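Local coordinates for protein hydroquinone dioxygenase large subunit (Pseudomonas sp., PDB 4ZXA) that probably catalyses, with its small-subunit partner, the iron-dependent ring cleavage of hydroquinone, using a cupin-type active site, at residues Y29-S40 / T128-N138. Sequence-based numbering, arbitrary orientation.
Sequences YRSFQLGAFELS and TFKAILRDWTN
Three hydrogen bonds join Tyr29 and Arg30 to the end of helix 128-136 and the residues after it. Trp136 NE1 donates to Arg30 O at 3.1 Å, the acceptor in the indole plane and the donor in the carbonyl plane. Arg30 N reaches Asp135 OD2 (2.9 Å) on the syn side but 29° out of the carboxylate plane; CG of Asp135, anti to the backbone N (chi1 -171°), carries the carboxylate there. The NE–OD1 salt bridge of this pair is long, and Arg30 NH1 hydrogen-bonds to Ser21 O. Nearly coplanar with the Tyr29 ring, the Asn138 amide donates through ND2 to Tyr29 OH (3.1 Å); that hydroxyl also hydrogen-bonds with Gly155 O, and Asn138 OD1 with Asn158 N. The helix packs on a beta hairpin, strands 32-34 and 37-40 joined by a type II' turn; the axis of segment 128-136 passes 9.9 Å from that of strand 32-34, at 164°. Tyr29, Phe32 and Trp136 form an aromatic cluster: Tyr29 CD1 lies obliquely 4.1 Å from Trp136 CD1, and Ile132 CG1 makes a CH-pi contact over one Phe32 face. Trp136 CH2 touches Leu39 CB at 4.0 Å. An alanine replacing Trp136 would probably leave Arg30 O without this donor and open a gap between Tyr29 and Leu39.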
loop_
_atom_site.group_PDB
_atom_site.type_symbol
_atom_site.label_atom_id
_atom_site.label_comp_id
_atom_site.label_asym_id
_atom_site.label_seq_id
_atom_site.Cartn_x
_atom_site.Cartn_y
_atom_site.Cartn_z
ATOM N N TYR E 29 9.862 -20.435 -5.601
ATOM C CA TYR E 29 10.677 -19.285 -5.972
ATOM C C TYR E 29 12.110 -19.424 -5.475
ATOM O O TYR E 29 12.370 -20.093 -4.486
ATOM C CB TYR E 29 10.088 -17.981 -5.415
ATOM C CG TYR E 29 8.657 -17.666 -5.823
ATOM C CD1 TYR E 29 8.336 -17.356 -7.140
ATOM C CD2 TYR E 29 7.633 -17.639 -4.881
ATOM C CE1 TYR E 29 7.033 -17.053 -7.510
ATOM C CE2 TYR E 29 6.329 -17.337 -5.246
ATOM C CZ TYR E 29 6.040 -17.045 -6.561
ATOM O OH TYR E 29 4.746 -16.755 -6.928
ATOM N N ARG E 30 13.024 -18.752 -6.159
ATOM C CA ARG E 30 14.421 -18.677 -5.757
ATOM C C ARG E 30 14.678 -17.445 -4.897
ATOM O O ARG E 30 14.162 -16.372 -5.171
ATOM C CB ARG E 30 15.303 -18.557 -7.000
ATOM C CG ARG E 30 15.094 -19.615 -8.062
ATOM C CD ARG E 30 15.982 -19.326 -9.266
ATOM N NE ARG E 30 15.895 -20.381 -10.266
ATOM C CZ ARG E 30 16.653 -21.471 -10.251
ATOM N NH1 ARG E 30 17.547 -21.639 -9.286
ATOM N NH2 ARG E 30 16.521 -22.393 -11.195
ATOM N N SER E 31 15.499 -17.580 -3.874
ATOM C CA SER E 31 15.965 -16.405 -3.153
ATOM C C SER E 31 17.209 -15.882 -3.859
ATOM O O SER E 31 17.843 -16.608 -4.605
ATOM C CB SER E 31 16.283 -16.746 -1.694
ATOM O OG SER E 31 17.261 -17.771 -1.623
ATOM N N PHE E 32 17.554 -14.620 -3.633
ATOM C CA PHE E 32 18.720 -14.027 -4.281
ATOM C C PHE E 32 19.621 -13.321 -3.274
ATOM O O PHE E 32 19.169 -12.818 -2.242
ATOM C CB PHE E 32 18.308 -13.062 -5.410
ATOM C CG PHE E 32 17.696 -13.746 -6.607
ATOM C CD1 PHE E 32 16.346 -14.070 -6.632
ATOM C CD2 PHE E 32 18.470 -14.075 -7.704
ATOM C CE1 PHE E 32 15.780 -14.706 -7.735
ATOM C CE2 PHE E 32 17.911 -14.703 -8.808
ATOM C CZ PHE E 32 16.567 -15.018 -8.824
ATOM N N GLN E 33 20.908 -13.299 -3.588
ATOM C CA GLN E 33 21.886 -12.619 -2.767
ATOM C C GLN E 33 22.517 -11.510 -3.587
ATOM O O GLN E 33 22.893 -11.709 -4.749
ATOM C CB GLN E 33 22.974 -13.594 -2.306
ATOM C CG GLN E 33 23.929 -13.010 -1.266
ATOM C CD GLN E 33 23.318 -13.008 0.122
ATOM O OE1 GLN E 33 22.494 -13.866 0.438
ATOM N NE2 GLN E 33 23.700 -12.040 0.949
ATOM N N LEU E 34 22.628 -10.337 -2.983
ATOM C CA LEU E 34 23.283 -9.215 -3.628
ATOM C C LEU E 34 24.083 -8.555 -2.539
ATOM O O LEU E 34 23.516 -7.951 -1.634
ATOM C CB LEU E 34 22.247 -8.252 -4.210
ATOM C CG LEU E 34 22.755 -7.033 -4.977
ATOM C CD1 LEU E 34 23.734 -7.460 -6.062
ATOM C CD2 LEU E 34 21.589 -6.264 -5.585
ATOM N N GLY E 35 25.405 -8.698 -2.603
ATOM C CA GLY E 35 26.255 -8.276 -1.508
ATOM C C GLY E 35 25.634 -8.810 -0.240
ATOM O O GLY E 35 25.361 -9.998 -0.131
ATOM N N ALA E 36 25.366 -7.932 0.711
ATOM C CA ALA E 36 24.896 -8.381 2.012
ATOM C C ALA E 36 23.381 -8.483 2.098
ATOM O O ALA E 36 22.852 -8.814 3.164
ATOM C CB ALA E 36 25.438 -7.474 3.122
ATOM N N PHE E 37 22.691 -8.195 0.992
ATOM C CA PHE E 37 21.228 -8.256 0.962
ATOM C C PHE E 37 20.754 -9.650 0.586
ATOM O O PHE E 37 21.333 -10.298 -0.272
ATOM C CB PHE E 37 20.635 -7.262 -0.062
ATOM C CG PHE E 37 20.697 -5.828 0.361
ATOM C CD1 PHE E 37 19.790 -5.321 1.260
ATOM C CD2 PHE E 37 21.655 -4.980 -0.156
ATOM C CE1 PHE E 37 19.840 -3.993 1.651
ATOM C CE2 PHE E 37 21.710 -3.662 0.232
ATOM C CZ PHE E 37 20.798 -3.171 1.139
ATOM N N GLU E 38 19.670 -10.091 1.199
ATOM C CA GLU E 38 19.005 -11.296 0.752
ATOM C C GLU E 38 17.596 -10.966 0.305
ATOM O O GLU E 38 16.798 -10.416 1.070
ATOM C CB GLU E 38 18.941 -12.332 1.866
ATOM C CG GLU E 38 19.384 -13.703 1.422
ATOM C CD GLU E 38 18.443 -14.800 1.861
ATOM O OE1 GLU E 38 17.263 -14.499 2.169
ATOM O OE2 GLU E 38 18.888 -15.970 1.896
ATOM N N LEU E 39 17.295 -11.310 -0.940
ATOM C CA LEU E 39 15.966 -11.104 -1.483
ATOM C C LEU E 39 15.217 -12.428 -1.724
ATOM O O LEU E 39 15.667 -13.272 -2.512
ATOM C CB LEU E 39 16.061 -10.297 -2.780
ATOM C CG LEU E 39 16.775 -8.961 -2.581
ATOM C CD1 LEU E 39 18.251 -9.079 -2.900
ATOM C CD2 LEU E 39 16.115 -7.886 -3.442
ATOM N N SER E 40 14.079 -12.599 -1.050
ATOM C CA SER E 40 13.229 -13.764 -1.278
ATOM C C SER E 40 11.777 -13.337 -1.342
ATOM O O SER E 40 11.434 -12.247 -0.896
ATOM C CB SER E 40 13.392 -14.772 -0.149
ATOM O OG SER E 40 12.804 -14.276 1.036
ATOM N N THR E 128 21.006 -9.026 -11.463
ATOM C CA THR E 128 20.257 -9.576 -10.345
ATOM C C THR E 128 18.786 -9.183 -10.424
ATOM O O THR E 128 17.905 -10.035 -10.289
ATOM C CB THR E 128 20.835 -9.117 -8.996
ATOM O OG1 THR E 128 22.241 -9.383 -8.967
ATOM C CG2 THR E 128 20.148 -9.838 -7.844
ATOM N N PHE E 129 18.515 -7.898 -10.649
ATOM C CA PHE E 129 17.124 -7.435 -10.731
ATOM C C PHE E 129 16.327 -8.084 -11.872
ATOM O O PHE E 129 15.185 -8.499 -11.680
ATOM C CB PHE E 129 17.042 -5.903 -10.816
ATOM C CG PHE E 129 17.140 -5.208 -9.487
ATOM C CD1 PHE E 129 17.700 -5.850 -8.383
ATOM C CD2 PHE E 129 16.653 -3.919 -9.333
ATOM C CE1 PHE E 129 17.785 -5.207 -7.153
ATOM C CE2 PHE E 129 16.729 -3.263 -8.113
ATOM C CZ PHE E 129 17.300 -3.903 -7.020
ATOM N N LYS E 130 16.919 -8.171 -13.059
ATOM C CA LYS E 130 16.224 -8.806 -14.183
ATOM C C LYS E 130 15.910 -10.245 -13.837
ATOM O O LYS E 130 14.855 -10.761 -14.184
ATOM C CB LYS E 130 17.073 -8.747 -15.449
ATOM C CG LYS E 130 17.223 -7.338 -16.021
ATOM C CD LYS E 130 17.702 -7.364 -17.461
ATOM C CE LYS E 130 17.708 -5.967 -18.053
ATOM N NZ LYS E 130 17.830 -5.965 -19.543
ATOM N N ALA E 131 16.840 -10.885 -13.130
ATOM C CA ALA E 131 16.684 -12.279 -12.753
ATOM C C ALA E 131 15.569 -12.434 -11.723
ATOM O O ALA E 131 14.831 -13.434 -11.732
ATOM C CB ALA E 131 18.010 -12.848 -12.219
ATOM N N ILE E 132 15.437 -11.447 -10.841
ATOM C CA ILE E 132 14.361 -11.470 -9.854
ATOM C C ILE E 132 12.986 -11.326 -10.529
ATOM O O ILE E 132 12.075 -12.115 -10.265
ATOM C CB ILE E 132 14.565 -10.414 -8.743
ATOM C CG1 ILE E 132 15.786 -10.770 -7.888
ATOM C CG2 ILE E 132 13.323 -10.311 -7.856
ATOM C CD1 ILE E 132 16.246 -9.655 -6.997
ATOM N N LEU E 133 12.841 -10.340 -11.412
ATOM C CA LEU E 133 11.588 -10.173 -12.147
ATOM C C LEU E 133 11.224 -11.465 -12.869
ATOM O O LEU E 133 10.092 -11.940 -12.787
ATOM C CB LEU E 133 11.666 -9.018 -13.154
ATOM C CG LEU E 133 11.755 -7.588 -12.628
ATOM C CD1 LEU E 133 12.158 -6.633 -13.762
ATOM C CD2 LEU E 133 10.428 -7.171 -11.997
ATOM N N ARG E 134 12.193 -12.028 -13.578
ATOM C CA ARG E 134 11.967 -13.252 -14.331
ATOM C C ARG E 134 11.395 -14.321 -13.420
ATOM O O ARG E 134 10.375 -14.933 -13.729
ATOM C CB ARG E 134 13.270 -13.737 -14.973
ATOM C CG ARG E 134 13.088 -14.813 -16.038
ATOM C CD ARG E 134 14.423 -15.188 -16.697
ATOM N NE ARG E 134 14.237 -16.145 -17.791
ATOM C CZ ARG E 134 14.440 -15.872 -19.081
ATOM N NH1 ARG E 134 14.858 -14.667 -19.469
ATOM N NH2 ARG E 134 14.231 -16.816 -19.990
ATOM N N ASP E 135 12.042 -14.531 -12.280
ATOM C CA ASP E 135 11.639 -15.609 -11.395
ATOM C C ASP E 135 10.330 -15.336 -10.626
ATOM O O ASP E 135 9.508 -16.235 -10.471
ATOM C CB ASP E 135 12.779 -15.974 -10.446
ATOM C CG ASP E 135 12.484 -17.242 -9.648
ATOM O OD1 ASP E 135 12.500 -18.339 -10.249
ATOM O OD2 ASP E 135 12.231 -17.141 -8.425
ATOM N N TRP E 136 10.124 -14.105 -10.159
ATOM C CA TRP E 136 8.982 -13.814 -9.289
ATOM C C TRP E 136 7.714 -13.375 -10.033
ATOM O O TRP E 136 6.634 -13.244 -9.428
ATOM C CB TRP E 136 9.356 -12.770 -8.234
ATOM C CG TRP E 136 10.459 -13.209 -7.322
ATOM C CD1 TRP E 136 11.116 -14.403 -7.346
ATOM C CD2 TRP E 136 11.031 -12.458 -6.245
ATOM N NE1 TRP E 136 12.058 -14.442 -6.356
ATOM C CE2 TRP E 136 12.029 -13.258 -5.664
ATOM C CE3 TRP E 136 10.787 -11.187 -5.716
ATOM C CZ2 TRP E 136 12.792 -12.831 -4.582
ATOM C CZ3 TRP E 136 11.547 -10.763 -4.640
ATOM C CH2 TRP E 136 12.534 -11.581 -4.085
ATOM N N THR E 137 7.838 -13.154 -11.336
ATOM C CA THR E 137 6.680 -12.776 -12.121
ATOM C C THR E 137 6.042 -13.974 -12.817
ATOM O O THR E 137 6.587 -14.517 -13.770
ATOM C CB THR E 137 7.019 -11.708 -13.161
ATOM O OG1 THR E 137 7.692 -10.615 -12.521
ATOM C CG2 THR E 137 5.742 -11.210 -13.828
ATOM N N ASN E 138 4.871 -14.357 -12.333
ATOM C CA ASN E 138 4.125 -15.471 -12.872
ATOM C C ASN E 138 3.429 -15.066 -14.143
ATOM O O ASN E 138 3.323 -13.881 -14.436
ATOM C CB ASN E 138 3.095 -15.930 -11.846
ATOM C CG ASN E 138 3.734 -16.333 -10.543
ATOM O OD1 ASN E 138 4.787 -16.977 -10.536
ATOM N ND2 ASN E 138 3.124 -15.932 -9.430
HETATM O O HOH W 1 23.448 -11.532 -7.361
#